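Local atomic coordinates of mitochondrial association factor 1 (Toxoplasma gondii, PDB entry 6BXT), a protein that probably helps tether host mitochondria to the Toxoplasma parasitophorous vacuole and binds ADP-ribose in a macrodomain-like fold. Residues 46-51 with 166-171; 188-193 with 214-219. All coordinates share one frame; numbering follows the deposited sequence.

From the N terminus, strand 45-51 is laid down first. After helices 61-76 and 83-103 and further strands of the sheet, the chain returns with strand 166-171 alongside it, so contact 1 closes a loop of 114 residues. The chain then runs directly into helix 179-201, and contact 2 closes a much shorter loop when strand 213-216 comes back under that helix. The two closures are in series, neither nested nor crossed. They meet in the sheet, where strand 45-51 lies between 166-171 and 213-216, with a probable hydrogen bond from Val48 N to Arg215 O (2.9 Å). Both contacts also reach the bound ADP-ribose.

Contact 1 of 2, residues 46-51 with 166-171; sequences ATVDAG and VMLYTV. With APR (adenosine-5-diphosphoribose), chain D.
Gly51 lays its CA over one face of the Tyr169 ring, a CH-pi contact 3.7 Å from the ring centroid and 26° off the ring normal. It sits where two parallel strands run side by side inside the mixed sheet of this macrodomain-like fold. The backbone zips them together: Leu168 N donates to Thr47 O (2.8 Å), Asp49 N donates to Leu168 O, and Thr170 N donates to Asp49 O (3.0 Å). Beside the tyrosine, Asp49 points the same way from its own strand, with OD2 3.6 Å from Tyr169 CD2 and the carboxylate turned 67° from the ring plane. On the face that carries Val48, Leu168 and Thr170 the packing is mostly of methyl groups. Leu168 CD1 reaches both Ala46 CB (3.5 Å) and Val48 CG2 (3.8 Å), while Val48 CG1 packs on the methyl CG2 of Thr170, whose OG1 is hydrogen-bonded to Ala146 O. Helix 179-201 covers that side, with Ile193 on Val48 and Val197 on Leu168; Phe66 of helix 61-76 touches Asp49 and Met167 on the other. At the C-terminal end Ala50, the centre of an inverse gamma turn, brings its CB to the diphosphate of ADP-ribose, nearest to O1B. With CG anti to the backbone N (chi1 -177°), the Tyr169 side chain extends alongside strand 46-51 as far as Gly51, and its OH is hydrogen-bonded to Thr52 N and Phe56 O.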
ATOM      1  N   ALA A  46       2.735  -4.361  -7.535  1.00 36.63           N
ATOM      2  CA  ALA A  46       1.715  -3.481  -6.978  1.00 41.80           C
ATOM      3  C   ALA A  46       2.297  -2.635  -5.854  1.00 38.74           C
ATOM      4  O   ALA A  46       2.605  -3.143  -4.776  1.00 39.45           O
ATOM      5  CB  ALA A  46       0.526  -4.291  -6.473  1.00 41.72           C
ATOM      6  N   THR A  47       2.438  -1.339  -6.111  1.00 37.15           N
ATOM      7  CA  THR A  47       3.003  -0.417  -5.132  1.00 39.53           C
ATOM      8  C   THR A  47       1.921   0.071  -4.178  1.00 36.08           C
ATOM      9  O   THR A  47       0.780   0.290  -4.582  1.00 36.66           O
ATOM     10  CB  THR A  47       3.671   0.792  -5.815  1.00 35.34           C
ATOM     11  OG1 THR A  47       4.711   0.335  -6.687  1.00 39.25           O
ATOM     12  CG2 THR A  47       4.266   1.743  -4.785  1.00 30.76           C
ATOM     13  N   VAL A  48       2.295   0.247  -2.915  1.00 34.51           N
ATOM     14  CA  VAL A  48       1.348   0.613  -1.871  1.00 32.14           C
ATOM     15  C   VAL A  48       1.380   2.109  -1.584  1.00 28.95           C
ATOM     16  O   VAL A  48       2.402   2.652  -1.166  1.00 30.01           O
ATOM     17  CB  VAL A  48       1.640  -0.155  -0.567  1.00 33.36           C
ATOM     18  CG1 VAL A  48       0.633   0.217   0.518  1.00 27.24           C
ATOM     19  CG2 VAL A  48       1.618  -1.655  -0.822  1.00 35.21           C
ATOM     20  N   ASP A  49       0.243   2.760  -1.793  1.00 26.59           N
ATOM     21  CA  ASP A  49       0.106   4.183  -1.516  1.00 28.42           C
ATOM     22  C   ASP A  49      -0.062   4.422  -0.018  1.00 40.12           C
ATOM     23  O   ASP A  49      -0.979   3.884   0.611  1.00 33.46           O
ATOM     24  CB  ASP A  49      -1.087   4.759  -2.283  1.00 28.67           C
ATOM     25  CG  ASP A  49      -1.144   6.274  -2.234  1.00 33.57           C
ATOM     26  OD1 ASP A  49      -0.488   6.880  -1.363  1.00 34.84           O
ATOM     27  OD2 ASP A  49      -1.862   6.859  -3.071  1.00 30.23           O
ATOM     28  N   ALA A  50       0.832   5.223   0.551  1.00 42.53           N
ATOM     29  CA  ALA A  50       0.712   5.626   1.944  1.00 35.08           C
ATOM     30  C   ALA A  50      -0.429   6.629   2.072  1.00 43.46           C
ATOM     31  O   ALA A  50      -0.208   7.840   2.060  1.00 42.26           O
ATOM     32  CB  ALA A  50       2.008   6.219   2.443  1.00 44.70           C
ATOM     33  N   GLY A  51      -1.648   6.110   2.189  1.00 42.82           N
ATOM     34  CA  GLY A  51      -2.846   6.928   2.153  1.00 43.47           C
ATOM     35  C   GLY A  51      -3.088   7.760   3.397  1.00 44.67           C
ATOM     36  O   GLY A  51      -2.315   7.720   4.353  1.00 46.27           O
ATOM     37  N   VAL A 166      -1.486  -2.192 -11.389  1.00 43.49           N
ATOM     38  CA  VAL A 166      -2.065  -2.431 -10.067  1.00 36.11           C
ATOM     39  C   VAL A 166      -1.411  -1.539  -9.019  1.00 34.66           C
ATOM     40  O   VAL A 166      -0.193  -1.354  -9.013  1.00 36.76           O
ATOM     41  CB  VAL A 166      -1.921  -3.908  -9.618  1.00 39.46           C
ATOM     42  CG1 VAL A 166      -2.704  -4.154  -8.326  1.00 41.68           C
ATOM     43  CG2 VAL A 166      -2.401  -4.855 -10.707  1.00 42.88           C
ATOM     44  N   MET A 167      -2.239  -0.991  -8.138  1.00 33.50           N
ATOM     45  CA  MET A 167      -1.766  -0.213  -7.004  1.00 36.81           C
ATOM     46  C   MET A 167      -2.519  -0.614  -5.743  1.00 39.72           C
ATOM     47  O   MET A 167      -3.559  -1.273  -5.812  1.00 36.08           O
ATOM     48  CB  MET A 167      -1.941   1.285  -7.261  1.00 30.59           C
ATOM     49  CG  MET A 167      -3.397   1.739  -7.383  1.00 31.94           C
ATOM     50  SD  MET A 167      -3.594   3.526  -7.266  1.00 32.92           S
ATOM     51  CE  MET A 167      -3.089   3.831  -5.573  1.00 28.75           C
ATOM     52  N   LEU A 168      -1.985  -0.214  -4.594  1.00 39.67           N
ATOM     53  CA  LEU A 168      -2.677  -0.377  -3.325  1.00 34.48           C
ATOM     54  C   LEU A 168      -2.718   0.951  -2.586  1.00 33.19           C
ATOM     55  O   LEU A 168      -1.916   1.845  -2.851  1.00 30.14           O
ATOM     56  CB  LEU A 168      -2.002  -1.442  -2.461  1.00 35.29           C
ATOM     57  CG  LEU A 168      -2.076  -2.868  -3.004  1.00 37.85           C
ATOM     58  CD1 LEU A 168      -0.691  -3.370  -3.372  1.00 52.41           C
ATOM     59  CD2 LEU A 168      -2.733  -3.786  -1.988  1.00 42.21           C
ATOM     60  N   TYR A 169      -3.660   1.063  -1.658  1.00 36.46           N
ATOM     61  CA  TYR A 169      -3.850   2.272  -0.875  1.00 36.28           C
ATOM     62  C   TYR A 169      -4.184   1.862   0.550  1.00 38.41           C
ATOM     63  O   TYR A 169      -5.106   1.079   0.769  1.00 39.27           O
ATOM     64  CB  TYR A 169      -4.968   3.129  -1.478  1.00 37.28           C
ATOM     65  CG  TYR A 169      -5.223   4.455  -0.786  1.00 36.10           C
ATOM     66  CD1 TYR A 169      -5.881   4.512   0.435  1.00 38.59           C
ATOM     67  CD2 TYR A 169      -4.837   5.650  -1.374  1.00 38.43           C
ATOM     68  CE1 TYR A 169      -6.126   5.722   1.061  1.00 38.91           C
ATOM     69  CE2 TYR A 169      -5.081   6.865  -0.759  1.00 40.53           C
ATOM     70  CZ  TYR A 169      -5.726   6.894   0.458  1.00 33.34           C
ATOM     71  OH  TYR A 169      -5.969   8.098   1.078  1.00 35.03           O
ATOM     72  N   THR A 170      -3.430   2.381   1.511  1.00 36.25           N
ATOM     73  CA  THR A 170      -3.655   2.053   2.911  1.00 29.99           C
ATOM     74  C   THR A 170      -3.454   3.285   3.780  1.00 32.02           C
ATOM     75  O   THR A 170      -2.774   4.228   3.383  1.00 45.25           O
ATOM     76  CB  THR A 170      -2.715   0.924   3.389  1.00 40.24           C
ATOM     77  OG1 THR A 170      -3.097   0.501   4.704  1.00 45.08           O
ATOM     78  CG2 THR A 170      -1.261   1.391   3.401  1.00 46.15           C
ATOM     79  N   VAL A 171      -4.060   3.270   4.962  1.00 40.19           N
ATOM     80  CA  VAL A 171      -3.934   4.366   5.914  1.00 36.18           C
ATOM     81  C   VAL A 171      -3.174   3.879   7.140  1.00 39.16           C
ATOM     82  O   VAL A 171      -3.626   2.974   7.840  1.00 44.77           O
ATOM     83  CB  VAL A 171      -5.309   4.913   6.338  1.00 43.10           C
ATOM     84  CG1 VAL A 171      -5.147   6.207   7.121  1.00 45.28           C
ATOM     85  CG2 VAL A 171      -6.191   5.140   5.119  1.00 41.26           C
TER
HETATM   86  N1  APR D 501       8.206   9.172  -2.992  1.00 45.65           N
HETATM   87  C2  APR D 501       8.557   8.009  -2.402  1.00 46.70           C
HETATM   88  N3  APR D 501       8.651   7.936  -1.037  1.00 49.09           N
HETATM   89  C4  APR D 501       8.391   9.031  -0.271  1.00 50.94           C
HETATM   90  C5  APR D 501       8.039  10.195  -0.863  1.00 50.05           C
HETATM   91  C6  APR D 501       7.946  10.270  -2.236  1.00 47.39           C
HETATM   92  N6  APR D 501       7.611  11.295  -3.166  1.00 50.99           N
HETATM   93  N7  APR D 501       7.837  11.125   0.120  1.00 54.12           N
HETATM   94  C8  APR D 501       8.066  10.523   1.317  1.00 55.39           C
HETATM   95  N9  APR D 501       8.413   9.218   1.089  1.00 57.03           N
HETATM   96  C1' APR D 501       8.735   8.250   2.013  1.00 65.07           C
HETATM   97  C2' APR D 501       8.917   8.663   3.277  1.00 62.01           C
HETATM   98  O2' APR D 501      10.357   8.716   3.571  1.00 62.65           O
HETATM   99  C3' APR D 501       8.249   7.598   4.164  1.00 63.87           C
HETATM  100  O3' APR D 501       9.146   6.704   4.594  1.00 61.89           O
HETATM  101  O4' APR D 501       7.511   7.131   2.015  1.00 68.92           O
HETATM  102  C4' APR D 501       7.154   6.904   3.231  1.00 66.73           C
HETATM  103  C5' APR D 501       5.794   7.510   3.471  1.00 63.71           C
HETATM  104  O5' APR D 501       5.807   8.893   3.065  1.00 64.68           O
HETATM  105  PA  APR D 501       4.603   9.792   3.499  1.00 57.46           P
HETATM  106  O1A APR D 501       3.390   9.486   2.635  1.00 61.46           O
HETATM  107  O2A APR D 501       4.951  11.222   3.383  1.00 52.87           O
HETATM  108  O3A APR D 501       4.286   9.447   5.042  1.00 70.93           O
HETATM  109  PB  APR D 501       2.891   8.947   5.613  1.00 61.76           P
HETATM  110  O1B APR D 501       2.708   7.451   5.357  1.00 62.94           O
HETATM  111  O2B APR D 501       2.892   9.217   7.118  1.00 53.35           O
HETATM  112  O5D APR D 501       1.706   9.765   4.943  1.00 63.74           O
HETATM  113  C5D APR D 501       1.405  10.986   5.572  1.00 65.44           C
HETATM  114  O4D APR D 501       1.492  12.059   3.520  1.00 71.12           O
HETATM  115  O1D APR D 501       1.241  10.806   1.447  1.00 54.72           O
HETATM  116  C1D APR D 501       0.591  11.745   2.216  1.00 66.44           C
HETATM  117  O2D APR D 501      -1.683  12.093   1.965  1.00 66.88           O
HETATM  118  C2D APR D 501      -0.594  11.285   2.612  1.00 73.65           C
HETATM  119  O3D APR D 501      -1.614  12.399   4.403  1.00 78.34           O
HETATM  120  C3D APR D 501      -0.664  11.462   4.101  1.00 69.50           C
HETATM  121  C4D APR D 501       0.753  11.980   4.559  1.00 67.69           C

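Contact 2 of 2, residues 188-193 with 214-219; sequences ATMLGI and IRLPLL. With APR (adenosine-5-diphosphoribose), chain D.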
ATOM      1  N   ALA A 188      -2.457  -4.749  11.727  1.00 50.04           N
ATOM      2  CA  ALA A 188      -3.736  -4.704  11.023  1.00 48.07           C
ATOM      3  C   ALA A 188      -3.551  -4.124   9.626  1.00 47.60           C
ATOM      4  O   ALA A 188      -4.086  -4.646   8.648  1.00 48.21           O
ATOM      5  CB  ALA A 188      -4.742  -3.883  11.803  1.00 48.23           C
ATOM      6  N   THR A 189      -2.790  -3.038   9.549  1.00 49.56           N
ATOM      7  CA  THR A 189      -2.448  -2.412   8.279  1.00 45.46           C
ATOM      8  C   THR A 189      -1.759  -3.397   7.340  1.00 45.57           C
ATOM      9  O   THR A 189      -2.086  -3.474   6.158  1.00 42.89           O
ATOM     10  CB  THR A 189      -1.526  -1.193   8.494  1.00 41.90           C
ATOM     11  OG1 THR A 189      -2.244  -0.165   9.186  1.00 38.89           O
ATOM     12  CG2 THR A 189      -1.016  -0.644   7.167  1.00 43.69           C
ATOM     13  N   MET A 190      -0.801  -4.148   7.874  1.00 49.26           N
ATOM     14  CA  MET A 190      -0.014  -5.065   7.060  1.00 43.22           C
ATOM     15  C   MET A 190      -0.810  -6.310   6.674  1.00 46.69           C
ATOM     16  O   MET A 190      -0.636  -6.842   5.577  1.00 40.43           O
ATOM     17  CB  MET A 190       1.259  -5.471   7.803  1.00 44.43           C
ATOM     18  CG  MET A 190       2.326  -6.096   6.919  1.00 56.49           C
ATOM     19  SD  MET A 190       2.866  -5.006   5.588  1.00 38.67           S
ATOM     20  CE  MET A 190       3.549  -3.631   6.515  1.00 45.70           C
ATOM     21  N   LEU A 191      -1.677  -6.776   7.572  1.00 56.15           N
ATOM     22  CA  LEU A 191      -2.551  -7.903   7.261  1.00 46.49           C
ATOM     23  C   LEU A 191      -3.488  -7.535   6.116  1.00 43.76           C
ATOM     24  O   LEU A 191      -3.817  -8.371   5.273  1.00 44.05           O
ATOM     25  CB  LEU A 191      -3.369  -8.327   8.484  1.00 51.03           C
ATOM     26  CG  LEU A 191      -2.624  -8.931   9.678  1.00 53.63           C
ATOM     27  CD1 LEU A 191      -3.603  -9.234  10.791  1.00 47.68           C
ATOM     28  CD2 LEU A 191      -1.858 -10.174   9.286  1.00 47.08           C
ATOM     29  N   GLY A 192      -3.913  -6.276   6.094  1.00 39.43           N
ATOM     30  CA  GLY A 192      -4.806  -5.784   5.061  1.00 42.79           C
ATOM     31  C   GLY A 192      -4.161  -5.767   3.689  1.00 46.03           C
ATOM     32  O   GLY A 192      -4.776  -6.170   2.701  1.00 43.67           O
ATOM     33  N   ILE A 193      -2.920  -5.294   3.629  1.00 43.44           N
ATOM     34  CA  ILE A 193      -2.173  -5.251   2.379  1.00 34.97           C
ATOM     35  C   ILE A 193      -1.953  -6.657   1.836  1.00 32.80           C
ATOM     36  O   ILE A 193      -2.269  -6.943   0.683  1.00 36.06           O
ATOM     37  CB  ILE A 193      -0.812  -4.552   2.566  1.00 45.05           C
ATOM     38  CG1 ILE A 193      -1.022  -3.093   2.982  1.00 45.53           C
ATOM     39  CG2 ILE A 193       0.008  -4.617   1.278  1.00 41.31           C
ATOM     40  CD1 ILE A 193       0.222  -2.415   3.527  1.00 48.11           C
ATOM     41  N   ILE A 214       5.183  -6.746  -4.105  1.00 46.59           N
ATOM     42  CA  ILE A 214       4.565  -5.597  -3.444  1.00 46.59           C
ATOM     43  C   ILE A 214       5.619  -4.584  -3.011  1.00 45.45           C
ATOM     44  O   ILE A 214       6.480  -4.888  -2.184  1.00 45.40           O
ATOM     45  CB  ILE A 214       3.750  -6.020  -2.204  1.00 50.74           C
ATOM     46  CG1 ILE A 214       2.741  -7.109  -2.574  1.00 47.94           C
ATOM     47  CG2 ILE A 214       3.029  -4.815  -1.603  1.00 42.71           C
ATOM     48  CD1 ILE A 214       2.020  -7.708  -1.386  1.00 49.48           C
ATOM     49  N   ARG A 215       5.538  -3.381  -3.570  1.00 44.46           N
ATOM     50  CA  ARG A 215       6.461  -2.307  -3.227  1.00 38.11           C
ATOM     51  C   ARG A 215       5.898  -1.473  -2.083  1.00 34.58           C
ATOM     52  O   ARG A 215       4.950  -0.711  -2.268  1.00 34.17           O
ATOM     53  CB  ARG A 215       6.734  -1.429  -4.449  1.00 50.99           C
ATOM     54  CG  ARG A 215       7.894  -0.461  -4.269  1.00 40.67           C
ATOM     55  CD  ARG A 215       8.509  -0.065  -5.601  1.00 44.40           C
ATOM     56  NE  ARG A 215       8.972  -1.225  -6.359  1.00 50.00           N
ATOM     57  CZ  ARG A 215       9.671  -1.160  -7.488  1.00 51.06           C
ATOM     58  NH1 ARG A 215      10.009   0.016  -8.003  1.00 51.02           N
ATOM     59  NH2 ARG A 215      10.040  -2.276  -8.100  1.00 51.00           N
ATOM     60  N   LEU A 216       6.494  -1.625  -0.902  1.00 40.46           N
ATOM     61  CA  LEU A 216       6.030  -0.940   0.301  1.00 44.17           C
ATOM     62  C   LEU A 216       6.950   0.209   0.695  1.00 41.74           C
ATOM     63  O   LEU A 216       8.164   0.032   0.759  1.00 38.89           O
ATOM     64  CB  LEU A 216       5.942  -1.920   1.474  1.00 39.60           C
ATOM     65  CG  LEU A 216       5.068  -3.156   1.294  1.00 39.89           C
ATOM     66  CD1 LEU A 216       5.749  -4.362   1.909  1.00 49.23           C
ATOM     67  CD2 LEU A 216       3.709  -2.918   1.924  1.00 46.71           C
ATOM     68  N   PRO A 217       6.379   1.391   0.967  1.00 41.77           N
ATOM     69  CA  PRO A 217       7.176   2.385   1.688  1.00 34.61           C
ATOM     70  C   PRO A 217       7.210   2.031   3.165  1.00 38.57           C
ATOM     71  O   PRO A 217       6.524   1.090   3.566  1.00 46.27           O
ATOM     72  CB  PRO A 217       6.419   3.690   1.445  1.00 38.91           C
ATOM     73  CG  PRO A 217       5.003   3.259   1.276  1.00 43.11           C
ATOM     74  CD  PRO A 217       5.056   1.920   0.588  1.00 41.32           C
ATOM     75  N   LEU A 218       7.986   2.754   3.963  1.00 41.19           N
ATOM     76  CA  LEU A 218       7.935   2.572   5.406  1.00 38.60           C
ATOM     77  C   LEU A 218       6.724   3.328   5.935  1.00 43.06           C
ATOM     78  O   LEU A 218       6.801   4.531   6.188  1.00 42.71           O
ATOM     79  CB  LEU A 218       9.220   3.064   6.074  1.00 46.61           C
ATOM     80  CG  LEU A 218       9.328   2.798   7.578  1.00 47.13           C
ATOM     81  CD1 LEU A 218       9.444   1.308   7.863  1.00 43.52           C
ATOM     82  CD2 LEU A 218      10.511   3.542   8.167  1.00 55.75           C
ATOM     83  N   LEU A 219       5.602   2.622   6.080  1.00 45.64           N
ATOM     84  CA  LEU A 219       4.341   3.243   6.477  1.00 40.57           C
ATOM     85  C   LEU A 219       4.470   4.031   7.780  1.00 39.32           C
ATOM     86  O   LEU A 219       5.108   3.583   8.735  1.00 38.31           O
ATOM     87  CB  LEU A 219       3.241   2.181   6.627  1.00 46.36           C
ATOM     88  CG  LEU A 219       2.511   1.631   5.389  1.00 45.23           C
ATOM     89  CD1 LEU A 219       2.343   2.675   4.291  1.00 43.52           C
ATOM     90  CD2 LEU A 219       3.190   0.378   4.845  1.00 45.49           C
TER
HETATM   91  N1  APR D 501       8.206   9.172  -2.992  1.00 45.65           N
HETATM   92  C2  APR D 501       8.557   8.009  -2.402  1.00 46.70           C
HETATM   93  N3  APR D 501       8.651   7.936  -1.037  1.00 49.09           N
HETATM   94  C4  APR D 501       8.391   9.031  -0.271  1.00 50.94           C
HETATM   95  C5  APR D 501       8.039  10.195  -0.863  1.00 50.05           C
HETATM   96  C6  APR D 501       7.946  10.270  -2.236  1.00 47.39           C
HETATM   97  N6  APR D 501       7.611  11.295  -3.166  1.00 50.99           N
HETATM   98  N7  APR D 501       7.837  11.125   0.120  1.00 54.12           N
HETATM   99  C8  APR D 501       8.066  10.523   1.317  1.00 55.39           C
HETATM  100  N9  APR D 501       8.413   9.218   1.089  1.00 57.03           N
HETATM  101  C1' APR D 501       8.735   8.250   2.013  1.00 65.07           C
HETATM  102  C2' APR D 501       8.917   8.663   3.277  1.00 62.01           C
HETATM  103  O2' APR D 501      10.357   8.716   3.571  1.00 62.65           O
HETATM  104  C3' APR D 501       8.249   7.598   4.164  1.00 63.87           C
HETATM  105  O3' APR D 501       9.146   6.704   4.594  1.00 61.89           O
HETATM  106  O4' APR D 501       7.511   7.131   2.015  1.00 68.92           O
HETATM  107  C4' APR D 501       7.154   6.904   3.231  1.00 66.73           C
HETATM  108  C5' APR D 501       5.794   7.510   3.471  1.00 63.71           C
HETATM  109  O5' APR D 501       5.807   8.893   3.065  1.00 64.68           O
HETATM  110  PA  APR D 501       4.603   9.792   3.499  1.00 57.46           P
HETATM  111  O1A APR D 501       3.390   9.486   2.635  1.00 61.46           O
HETATM  112  O2A APR D 501       4.951  11.222   3.383  1.00 52.87           O
HETATM  113  O3A APR D 501       4.286   9.447   5.042  1.00 70.93           O
HETATM  114  PB  APR D 501       2.891   8.947   5.613  1.00 61.76           P
HETATM  115  O1B APR D 501       2.708   7.451   5.357  1.00 62.94           O
HETATM  116  O2B APR D 501       2.892   9.217   7.118  1.00 53.35           O
HETATM  117  O5D APR D 501       1.706   9.765   4.943  1.00 63.74           O
HETATM  118  C5D APR D 501       1.405  10.986   5.572  1.00 65.44           C
HETATM  119  O4D APR D 501       1.492  12.059   3.520  1.00 71.12           O
HETATM  120  O1D APR D 501       1.241  10.806   1.447  1.00 54.72           O
HETATM  121  C1D APR D 501       0.591  11.745   2.216  1.00 66.44           C
HETATM  122  O2D APR D 501      -1.683  12.093   1.965  1.00 66.88           O
HETATM  123  C2D APR D 501      -0.594  11.285   2.612  1.00 73.65           C
HETATM  124  O3D APR D 501      -1.614  12.399   4.403  1.00 78.34           O
HETATM  125  C3D APR D 501      -0.664  11.462   4.101  1.00 69.50           C
HETATM  126  C4D APR D 501       0.753  11.980   4.559  1.00 67.69           C
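Ile193 of helix 188-193 meets Ile214, Leu216 and Leu219 with its methyl groups. The close part is its CD1, 3.9 Å from Leu216 CD2. The same leucine methyl also lies 4.1 Å from Ile193 CG2, so one branch of Leu216 touches both branches of the isoleucine. With CG1 beside the backbone N (chi1 -63°), Ile193 CG2 stands anti to that N and meets Ile214 CG2 at 4.2 Å. The two isoleucines cross at a slant rather than running alongside each other.

In chain order this is the returning half of a beta-alpha-beta crossover: strand 166-171 leads into helix 179-201, which lies over the sheet before strand 213-216 comes back, parallel to the first with strand 45-51 between them. Helix 188-193 and strand 214-216 accordingly run nearly antiparallel, at 154°, and no hydrogen bond joins the two segments. Val48 of the adjacent strand 45-51 packs beside Ile214 and Leu216.

Toward Met190 the packing is slacker. Bends at chi2 and chi3 bring the end of its side chain to the strand side, with SD 4.3 Å from Leu216 CD2 and CE 4.4 Å from Leu219 CD2; Ala240 and Ala244 of helix 230-248 touch this methionine as well. Leu191, partly exposed, makes no contact with 214-219 and touches Ala244 instead. Past the strand end, the loop faces the ligand: Pro217 CB lies 3.7 Å from O4' of the adenosine ribose of ADP-ribose, and Leu218 O is 3.6 Å from O3' of the same sugar.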